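Local coordinates for protein putative methylthioribose-1-phosphate isomerase (Pyrococcus horikoshii OT3, PDB 6A34) that probably catalyses the interconversion of 5-methylthioribose 1-phosphate and 5-methylthioribulose 1-phosphate in the methionine salvage pathway, at residues A279-I284 with K350-V355; D254-I259 with K292-E297; E83-G88 with D126-L131; I62-G67 with K138-D143. One frame throughout, in Å; residues are numbered along the deposited sequence.

Interaction 1 of 4, residues A279-I284 with K350-V355; sequences APLSSI and KKLFEV
L281 and I284 take the aromatic ring of F353 between them, while L352, one residue earlier on the same helix, meets L281 from another side. The F353 side chain leaves its helix beside the 279-284 segment rather than straight at it, and a chi1 of -102°, away from the staggered positions, swings the ring so that its far end reaches across. There CZ lies 3.6 Å from the backbone O of L281, which sits at the ring edge, near the ring plane. That oxygen also accepts the backbone N of I284, so it is already engaged within its own turn. I284 comes up obliquely: its CG2 is 3.9 Å from CE1 of F353, and its CB and CD1 are about as near to that same carbon. Both L281 and I284 run past the ring in the opposite sense, L281 with its CG 4.1 Å from CE1 of F353. L352 has CG anti to its backbone N (chi1 -173°), and its CD2 presses on CD1 of L281 at 3.4 Å, tighter than normal van der Waals contact. Shrinking F353 to an alanine would probably open a gap beside I284 and leave the L281 side chain with L352 alone to pack against from this helix. T336 of strand 333-336 touches both L281 and L352, and M286 touches F353. With no hydrogen bond or charge pair across the two segments, the end of helix 345-354 is held here by shape and apolar burial, and the polar atoms the ring comes near, the backbone oxygens of L281 and I284, are met by ring carbon only.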
# COMPACT_ATOMS: atom_id res chain seq x y z
N ALA A 279 -22.50 0.15 7.94
CA ALA A 279 -22.99 1.44 7.45
C ALA A 279 -24.43 1.67 7.88
O ALA A 279 -25.15 0.71 8.12
CB ALA A 279 -22.91 1.49 5.96
N PRO A 280 -24.89 2.95 7.96
CA PRO A 280 -26.29 3.25 8.24
C PRO A 280 -27.16 2.97 7.02
O PRO A 280 -26.63 2.89 5.91
CB PRO A 280 -26.27 4.75 8.60
CG PRO A 280 -25.08 5.30 7.86
CD PRO A 280 -24.09 4.16 7.73
N LEU A 281 -28.48 2.80 7.23
CA LEU A 281 -29.48 2.55 6.16
C LEU A 281 -29.36 3.55 5.00
O LEU A 281 -29.55 3.18 3.85
CB LEU A 281 -30.89 2.56 6.75
CG LEU A 281 -31.56 1.19 6.84
CD1 LEU A 281 -30.68 0.19 7.56
CD2 LEU A 281 -32.91 1.30 7.53
N SER A 282 -29.02 4.81 5.30
CA SER A 282 -28.97 5.86 4.32
C SER A 282 -27.83 5.65 3.32
O SER A 282 -27.77 6.36 2.32
CB SER A 282 -28.85 7.21 5.01
OG SER A 282 -27.65 7.29 5.75
N SER A 283 -26.92 4.71 3.59
CA SER A 283 -25.80 4.40 2.66
C SER A 283 -26.18 3.25 1.72
O SER A 283 -25.42 2.91 0.83
CB SER A 283 -24.53 4.06 3.41
OG SER A 283 -24.19 5.10 4.32
N ILE A 284 -27.35 2.64 1.95
CA ILE A 284 -27.84 1.61 1.07
C ILE A 284 -28.68 2.28 -0.02
O ILE A 284 -29.71 2.88 0.27
CB ILE A 284 -28.63 0.55 1.85
CG1 ILE A 284 -27.81 -0.03 3.00
CG2 ILE A 284 -29.14 -0.55 0.93
CD1 ILE A 284 -28.65 -0.76 4.01
N LYS A 350 -34.24 -5.74 1.41
CA LYS A 350 -35.54 -5.17 1.04
C LYS A 350 -36.54 -5.37 2.19
O LYS A 350 -37.33 -4.46 2.46
CB LYS A 350 -36.04 -5.67 -0.32
CG LYS A 350 -36.78 -6.99 -0.35
CD LYS A 350 -37.76 -7.09 -1.51
CE LYS A 350 -37.14 -6.88 -2.87
NZ LYS A 350 -38.15 -6.96 -3.95
N LYS A 351 -36.42 -6.48 2.93
CA LYS A 351 -37.16 -6.64 4.18
C LYS A 351 -36.84 -5.46 5.09
O LYS A 351 -37.72 -4.74 5.51
CB LYS A 351 -36.82 -7.93 4.92
CG LYS A 351 -37.64 -9.16 4.52
CD LYS A 351 -37.31 -10.39 5.35
CE LYS A 351 -37.61 -11.69 4.63
NZ LYS A 351 -37.21 -12.86 5.45
N LEU A 352 -35.55 -5.26 5.37
CA LEU A 352 -35.11 -4.26 6.34
C LEU A 352 -35.75 -2.90 6.03
O LEU A 352 -36.06 -2.15 6.95
CB LEU A 352 -33.59 -4.15 6.28
CG LEU A 352 -32.95 -3.27 7.35
CD1 LEU A 352 -33.23 -3.82 8.74
CD2 LEU A 352 -31.46 -3.14 7.11
N PHE A 353 -35.90 -2.59 4.74
CA PHE A 353 -36.38 -1.30 4.29
C PHE A 353 -37.90 -1.16 4.51
O PHE A 353 -38.37 -0.06 4.83
CB PHE A 353 -35.97 -1.04 2.84
CG PHE A 353 -34.78 -0.12 2.74
CD1 PHE A 353 -33.50 -0.58 3.02
CD2 PHE A 353 -34.95 1.22 2.43
CE1 PHE A 353 -32.41 0.28 2.96
CE2 PHE A 353 -33.86 2.08 2.36
CZ PHE A 353 -32.59 1.60 2.63
N GLU A 354 -38.64 -2.25 4.34
CA GLU A 354 -40.10 -2.25 4.54
C GLU A 354 -40.43 -2.08 6.03
O GLU A 354 -41.36 -1.36 6.36
CB GLU A 354 -40.73 -3.51 3.93
CG GLU A 354 -41.16 -3.32 2.48
CD GLU A 354 -40.96 -4.51 1.55
OE1 GLU A 354 -41.29 -5.65 1.97
OE2 GLU A 354 -40.48 -4.31 0.41
N VAL A 355 -39.64 -2.70 6.92
CA VAL A 355 -39.94 -2.71 8.37
C VAL A 355 -39.22 -1.56 9.11
O VAL A 355 -39.37 -1.47 10.33
CB VAL A 355 -39.65 -4.08 9.04
CG1 VAL A 355 -40.35 -5.23 8.32
CG2 VAL A 355 -38.16 -4.37 9.19

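Interaction 2 of 4, residues D254-I259 with K292-E297; sequences DFANKI and KDIPIE
I294 lays its side chain against A256, and almost everything the two segments share passes through that residue. Its CB points at the strand but stands back, 4.9 Å from CB of A256. From there the two branches part. CG2, anti to the backbone N (chi1 of -54° for the other branch), comes to 4.0 Å from CB of A256. CG1 makes no close approach and serves as the link that carries CD1 forward. At the tip, CD1 settles over the strand backbone, 4.1 Å from N of A256, about as far from its CB, and 4.4 Å from C of F255. One isoleucine thus straddles a single alanine methyl and the peptide leading into it. V250 and V325, on the strands flanking 255-258, touch I294 as well, so its branches rest on three neighbouring strands. Close by, OD2 of D254 accepts the backbone N of G291, a second tie, between the turn leading into the strand and the loop. Side chains alternate as in any beta strand: A256 faces the loop, whereas F255 turns away toward V244. The arrangement is a loop residue covering one face of a small mixed sheet whose strand 255-258 runs on into N257 and K258, predicted substrate-binding residues, with the predicted proton donor D247 alongside A256.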
# COMPACT_ATOMS: atom_id res chain seq x y z
N ASP A 254 -23.69 -5.87 -2.93
CA ASP A 254 -22.41 -5.37 -3.48
C ASP A 254 -22.19 -3.99 -2.85
O ASP A 254 -23.16 -3.27 -2.60
CB ASP A 254 -22.37 -5.28 -5.01
CG ASP A 254 -22.60 -6.58 -5.76
OD1 ASP A 254 -22.61 -7.65 -5.11
OD2 ASP A 254 -22.82 -6.52 -7.00
N PHE A 255 -20.94 -3.64 -2.53
CA PHE A 255 -20.69 -2.31 -2.01
C PHE A 255 -19.36 -1.75 -2.54
O PHE A 255 -18.42 -2.48 -2.83
CB PHE A 255 -20.74 -2.28 -0.49
CG PHE A 255 -19.63 -3.01 0.22
CD1 PHE A 255 -19.60 -4.40 0.24
CD2 PHE A 255 -18.64 -2.33 0.89
CE1 PHE A 255 -18.57 -5.07 0.89
CE2 PHE A 255 -17.62 -3.00 1.53
CZ PHE A 255 -17.57 -4.37 1.51
N ALA A 256 -19.35 -0.42 -2.64
CA ALA A 256 -18.20 0.39 -2.93
C ALA A 256 -17.55 0.84 -1.62
O ALA A 256 -18.23 1.20 -0.68
CB ALA A 256 -18.63 1.58 -3.76
N ASN A 257 -16.22 0.76 -1.56
CA ASN A 257 -15.50 1.27 -0.38
C ASN A 257 -14.10 1.64 -0.87
O ASN A 257 -13.76 1.31 -2.01
CB ASN A 257 -15.52 0.29 0.80
CG ASN A 257 -15.14 0.94 2.11
OD1 ASN A 257 -15.71 1.97 2.47
ND2 ASN A 257 -14.14 0.39 2.79
N LYS A 258 -13.32 2.33 -0.01
CA LYS A 258 -12.00 2.78 -0.34
C LYS A 258 -11.22 1.62 -0.96
O LYS A 258 -11.25 0.47 -0.43
CB LYS A 258 -11.20 3.27 0.87
CG LYS A 258 -10.22 4.40 0.55
CD LYS A 258 -10.90 5.66 -0.02
CE LYS A 258 -10.13 6.95 0.21
NZ LYS A 258 -10.52 8.01 -0.77
N ILE A 259 -10.44 1.99 -1.97
CA ILE A 259 -9.60 1.09 -2.73
C ILE A 259 -8.78 0.21 -1.77
O ILE A 259 -8.19 0.66 -0.77
CB ILE A 259 -8.70 1.87 -3.70
CG1 ILE A 259 -8.03 0.96 -4.71
CG2 ILE A 259 -7.69 2.71 -2.94
CD1 ILE A 259 -8.96 0.42 -5.77
N LYS A 292 -21.93 -3.50 -10.59
CA LYS A 292 -21.50 -3.08 -11.96
C LYS A 292 -22.15 -1.73 -12.35
O LYS A 292 -21.67 -1.08 -13.29
CB LYS A 292 -21.75 -4.17 -13.01
CG LYS A 292 -23.07 -4.91 -12.90
CD LYS A 292 -23.67 -5.34 -14.22
CE LYS A 292 -24.01 -4.16 -15.12
NZ LYS A 292 -25.31 -4.32 -15.79
N ASP A 293 -23.17 -1.29 -11.61
CA ASP A 293 -23.87 0.00 -11.84
C ASP A 293 -23.23 1.14 -11.02
O ASP A 293 -23.65 2.28 -11.15
CB ASP A 293 -25.37 -0.09 -11.48
CG ASP A 293 -26.09 -1.27 -12.11
OD1 ASP A 293 -25.82 -1.56 -13.33
OD2 ASP A 293 -26.92 -1.92 -11.39
N ILE A 294 -22.28 0.84 -10.13
CA ILE A 294 -21.58 1.89 -9.39
C ILE A 294 -20.50 2.47 -10.30
O ILE A 294 -19.65 1.73 -10.79
CB ILE A 294 -20.99 1.36 -8.07
CG1 ILE A 294 -22.05 0.68 -7.21
CG2 ILE A 294 -20.30 2.49 -7.32
CD1 ILE A 294 -21.47 -0.19 -6.12
N PRO A 295 -20.54 3.78 -10.61
CA PRO A 295 -19.53 4.39 -11.48
C PRO A 295 -18.22 4.57 -10.72
O PRO A 295 -18.27 5.00 -9.57
CB PRO A 295 -20.15 5.75 -11.85
CG PRO A 295 -21.04 6.08 -10.66
CD PRO A 295 -21.57 4.75 -10.16
N ILE A 296 -17.08 4.26 -11.36
CA ILE A 296 -15.76 4.31 -10.71
C ILE A 296 -15.15 5.70 -10.89
O ILE A 296 -14.91 6.16 -11.99
CB ILE A 296 -14.80 3.21 -11.22
CG1 ILE A 296 -15.42 1.81 -11.25
CG2 ILE A 296 -13.54 3.22 -10.37
CD1 ILE A 296 -15.86 1.27 -9.88
N GLU A 297 -14.90 6.36 -9.76
CA GLU A 297 -14.22 7.61 -9.67
C GLU A 297 -12.68 7.40 -9.63
O GLU A 297 -12.15 6.62 -8.87
CB GLU A 297 -14.72 8.30 -8.40
CG GLU A 297 -14.31 9.76 -8.27
CD GLU A 297 -14.60 10.32 -6.90
OE1 GLU A 297 -15.55 9.81 -6.25
OE2 GLU A 297 -13.87 11.23 -6.47

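Interaction 3 of 4, residues E83-G88 with D126-L131; sequences EEFLDG and DEIKRL
OE1 of E127 is gripped by two nitrogens of R130, one helical turn further on: NE at 3.0 Å, with an N-H...O angle of 159°, and, more weakly, NH2. The same NH2 also holds OE2 of E127 at 3.1 Å, so the guanidinium takes the carboxylate side-on, NE to one oxygen and NH2 to the other. Both oxygens are met on their syn sides, with the donors somewhat out of the carboxylate plane. This pair belongs to helix 125-157 alone; the contact with helix 82-97 is made by F85, K129 and I128. F85 has CG anti to the backbone N (chi1 173°), which sends the ring out toward the other helix. K129, extended beyond CG, crosses it obliquely. Its CG lies 4.1 Å from CZ of F85, and CE is 3.8 Å from CE1, so the aliphatic part of the lysine does the packing. At the other flank of CZ, CE2 of F85 is 4.1 Å from CG2 of I128. This is helix-to-helix packing in the helical N-terminal part of an eIF-2B-related protein, far from the predicted catalytic residues. An alanine at F85 would probably leave a gap between the helices and strip the methylenes of K129 and the CG2 of I128 of their partner on helix 82-97. Y73 is a further neighbour of F85: its ring meets the phenylalanine ring with the planes at about 30°, and its OH bonds to the backbone O of F85. L125 and I132 of helix 125-157 also touch that ring.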
# COMPACT_ATOMS: atom_id res chain seq x y z
N GLU A 83 -38.94 38.78 5.22
CA GLU A 83 -38.52 38.79 3.80
C GLU A 83 -36.99 38.85 3.71
O GLU A 83 -36.38 38.01 3.08
CB GLU A 83 -39.17 39.93 3.00
CG GLU A 83 -38.91 39.87 1.50
CD GLU A 83 -39.64 40.88 0.62
OE1 GLU A 83 -40.48 40.45 -0.22
OE2 GLU A 83 -39.36 42.11 0.74
N GLU A 84 -36.37 39.86 4.34
CA GLU A 84 -34.89 39.96 4.40
C GLU A 84 -34.27 38.65 4.91
O GLU A 84 -33.22 38.25 4.42
CB GLU A 84 -34.42 41.04 5.37
CG GLU A 84 -34.43 42.44 4.81
CD GLU A 84 -34.06 43.51 5.83
OE1 GLU A 84 -34.55 44.64 5.66
OE2 GLU A 84 -33.30 43.21 6.79
N PHE A 85 -34.91 38.00 5.90
CA PHE A 85 -34.30 36.90 6.57
C PHE A 85 -34.25 35.70 5.62
O PHE A 85 -33.21 35.05 5.51
CB PHE A 85 -35.03 36.53 7.87
CG PHE A 85 -34.48 35.28 8.49
CD1 PHE A 85 -33.29 35.31 9.20
CD2 PHE A 85 -35.07 34.05 8.25
CE1 PHE A 85 -32.76 34.15 9.74
CE2 PHE A 85 -34.54 32.89 8.79
CZ PHE A 85 -33.38 32.94 9.53
N LEU A 86 -35.39 35.44 4.97
CA LEU A 86 -35.54 34.37 4.02
C LEU A 86 -34.63 34.60 2.80
O LEU A 86 -34.08 33.64 2.31
CB LEU A 86 -37.01 34.25 3.59
CG LEU A 86 -37.94 33.70 4.67
CD1 LEU A 86 -39.37 33.56 4.14
CD2 LEU A 86 -37.40 32.38 5.21
N ASP A 87 -34.49 35.84 2.34
CA ASP A 87 -33.59 36.16 1.24
C ASP A 87 -32.18 35.76 1.66
O ASP A 87 -31.50 35.08 0.92
CB ASP A 87 -33.63 37.63 0.79
CG ASP A 87 -34.90 38.04 0.05
OD1 ASP A 87 -35.79 37.16 -0.14
OD2 ASP A 87 -35.01 39.24 -0.31
N GLY A 88 -31.77 36.20 2.86
CA GLY A 88 -30.45 35.87 3.43
C GLY A 88 -30.27 34.38 3.60
O GLY A 88 -29.21 33.84 3.32
N ASP A 126 -39.34 34.25 14.67
CA ASP A 126 -38.61 33.60 15.81
C ASP A 126 -38.79 32.07 15.75
O ASP A 126 -37.90 31.33 16.15
CB ASP A 126 -38.95 34.18 17.19
CG ASP A 126 -40.42 34.34 17.57
OD1 ASP A 126 -41.28 34.43 16.69
OD2 ASP A 126 -40.69 34.39 18.76
N GLU A 127 -39.94 31.61 15.24
CA GLU A 127 -40.27 30.20 15.18
C GLU A 127 -39.53 29.55 14.01
O GLU A 127 -39.16 28.40 14.11
CB GLU A 127 -41.79 30.00 15.08
CG GLU A 127 -42.25 28.58 14.76
CD GLU A 127 -41.97 27.46 15.75
OE1 GLU A 127 -41.54 27.73 16.85
OE2 GLU A 127 -42.22 26.29 15.40
N ILE A 128 -39.35 30.27 12.90
CA ILE A 128 -38.55 29.78 11.77
C ILE A 128 -37.09 29.59 12.21
O ILE A 128 -36.49 28.53 12.00
CB ILE A 128 -38.65 30.72 10.56
CG1 ILE A 128 -40.08 30.78 10.00
CG2 ILE A 128 -37.64 30.34 9.48
CD1 ILE A 128 -40.31 31.94 9.04
N LYS A 129 -36.53 30.63 12.83
CA LYS A 129 -35.22 30.56 13.45
C LYS A 129 -35.14 29.32 14.36
O LYS A 129 -34.18 28.54 14.24
CB LYS A 129 -34.91 31.84 14.23
CG LYS A 129 -34.73 33.08 13.35
CD LYS A 129 -34.16 34.29 14.09
CE LYS A 129 -33.81 35.44 13.15
NZ LYS A 129 -33.71 36.75 13.84
N ARG A 130 -36.11 29.17 15.26
CA ARG A 130 -36.06 28.09 16.24
C ARG A 130 -35.98 26.74 15.52
O ARG A 130 -35.24 25.86 15.94
CB ARG A 130 -37.29 28.06 17.16
CG ARG A 130 -37.14 27.16 18.38
CD ARG A 130 -38.41 26.97 19.20
NE ARG A 130 -39.45 26.32 18.42
CZ ARG A 130 -39.47 25.02 18.09
NH1 ARG A 130 -38.57 24.19 18.59
NH2 ARG A 130 -40.40 24.57 17.26
N LEU A 131 -36.78 26.61 14.46
CA LEU A 131 -36.94 25.40 13.71
C LEU A 131 -35.63 25.03 12.99
O LEU A 131 -35.23 23.86 13.00
CB LEU A 131 -38.07 25.58 12.71
CG LEU A 131 -39.48 25.39 13.28
CD1 LEU A 131 -40.51 25.88 12.28
CD2 LEU A 131 -39.73 23.94 13.65

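Interaction 4 of 4, residues I62-G67 with K138-D143; sequences IGAAAG and KIADED
Helices 59-76 and 125-157 run antiparallel here and come unusually near, the CA atoms of A64 and A140 being only 5.2 Å apart. Small residues allow it. The methyls of these two alanines meet directly, CB of A64 to CB of A140 at 4.1 Å. Next to them I139 points at the first helix, and with chi1 at -67° its CG2 stands anti to the backbone N and touches CA of A64 at 4.3 Å. The other branch of I139 carries CD1 to 4.9 Å from CA of G67. G63 and G67, four residues apart, line the same face of their helix and let the isoleucine lie close to bare backbone. No hydrogen bond crosses between the segments, so the fit is purely apolar. Around it, helix 104-119 packs against both partners: L106 and L110 touch A66, while R112 and I113 touch I139. R112 also forms a salt bridge with E142, and R15 does so with D141. V175, in the loop between strand 161-165 and helix 180-189, touches A64.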
# COMPACT_ATOMS: atom_id res chain seq x y z
N ILE A 62 -19.81 16.46 7.25
CA ILE A 62 -19.92 17.54 6.27
C ILE A 62 -21.38 18.01 6.23
O ILE A 62 -21.63 19.20 6.04
CB ILE A 62 -19.45 17.07 4.88
CG1 ILE A 62 -17.93 16.95 4.83
CG2 ILE A 62 -19.98 17.96 3.77
CD1 ILE A 62 -17.45 15.98 3.76
N GLY A 63 -22.31 17.06 6.29
CA GLY A 63 -23.72 17.36 6.32
C GLY A 63 -24.07 18.20 7.54
O GLY A 63 -24.69 19.24 7.44
N ALA A 64 -23.58 17.77 8.71
CA ALA A 64 -23.89 18.47 9.94
C ALA A 64 -23.28 19.88 9.91
O ALA A 64 -23.92 20.83 10.37
CB ALA A 64 -23.41 17.68 11.15
N ALA A 65 -22.06 19.99 9.37
CA ALA A 65 -21.39 21.28 9.30
C ALA A 65 -22.25 22.25 8.49
O ALA A 65 -22.44 23.38 8.90
CB ALA A 65 -20.00 21.16 8.72
N ALA A 66 -22.78 21.79 7.36
CA ALA A 66 -23.53 22.65 6.46
C ALA A 66 -24.84 23.08 7.13
O ALA A 66 -25.28 24.22 6.95
CB ALA A 66 -23.83 21.92 5.19
N GLY A 67 -25.48 22.11 7.80
CA GLY A 67 -26.68 22.32 8.51
C GLY A 67 -26.48 23.33 9.63
O GLY A 67 -27.30 24.19 9.82
N LYS A 138 -30.80 18.09 15.05
CA LYS A 138 -31.41 16.81 14.75
C LYS A 138 -30.53 16.03 13.75
O LYS A 138 -30.39 14.85 13.89
CB LYS A 138 -32.81 17.00 14.19
CG LYS A 138 -33.97 16.87 15.16
CD LYS A 138 -35.28 16.89 14.35
CE LYS A 138 -36.56 16.98 15.15
NZ LYS A 138 -37.70 17.24 14.23
N ILE A 139 -30.00 16.71 12.73
CA ILE A 139 -29.16 16.10 11.72
C ILE A 139 -27.92 15.52 12.41
O ILE A 139 -27.60 14.35 12.22
CB ILE A 139 -28.83 17.11 10.61
CG1 ILE A 139 -30.09 17.47 9.82
CG2 ILE A 139 -27.73 16.58 9.67
CD1 ILE A 139 -29.95 18.72 8.97
N ALA A 140 -27.26 16.31 13.26
CA ALA A 140 -26.06 15.87 13.93
C ALA A 140 -26.39 14.70 14.85
O ALA A 140 -25.72 13.67 14.75
CB ALA A 140 -25.40 16.99 14.68
N ASP A 141 -27.42 14.84 15.70
CA ASP A 141 -27.74 13.86 16.73
C ASP A 141 -28.16 12.51 16.12
O ASP A 141 -27.94 11.48 16.73
CB ASP A 141 -28.85 14.33 17.68
CG ASP A 141 -28.49 15.56 18.51
OD1 ASP A 141 -27.27 15.79 18.72
OD2 ASP A 141 -29.42 16.32 18.86
N GLU A 142 -28.84 12.55 14.97
CA GLU A 142 -29.27 11.34 14.27
C GLU A 142 -28.05 10.53 13.83
O GLU A 142 -28.08 9.31 13.84
CB GLU A 142 -30.11 11.69 13.03
CG GLU A 142 -31.59 11.86 13.35
CD GLU A 142 -32.39 12.72 12.37
OE1 GLU A 142 -31.95 12.85 11.21
OE2 GLU A 142 -33.43 13.26 12.79
N ASP A 143 -26.99 11.21 13.39
CA ASP A 143 -25.81 10.53 12.96
C ASP A 143 -25.21 9.82 14.17
O ASP A 143 -24.91 8.62 14.12
CB ASP A 143 -24.77 11.44 12.32
CG ASP A 143 -23.63 10.61 11.75
OD1 ASP A 143 -23.90 9.85 10.80
OD2 ASP A 143 -22.52 10.70 12.29

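How the interactions relate
From the N terminus, interaction 4 opens first, at 62-67 on helix 59-76, and closes at 138-143 on the long helix 125-157. Within that span interaction 3 joins 83-88 to 126-131, an inner loop that ends on the same long helix; the two contacts have centres about 19 Å apart and fasten successive helices to it. Later in the chain interaction 2 opens at 254-259, interaction 1 opens at 279-284, interaction 2 closes at 292-297, and interaction 1 closes at 350-355, so these two cross. They tie strand 255-258 of the small four-stranded sheet to the loop after strand 284-285, and the loop after strand 275-278 to the C-terminal helix 345-354.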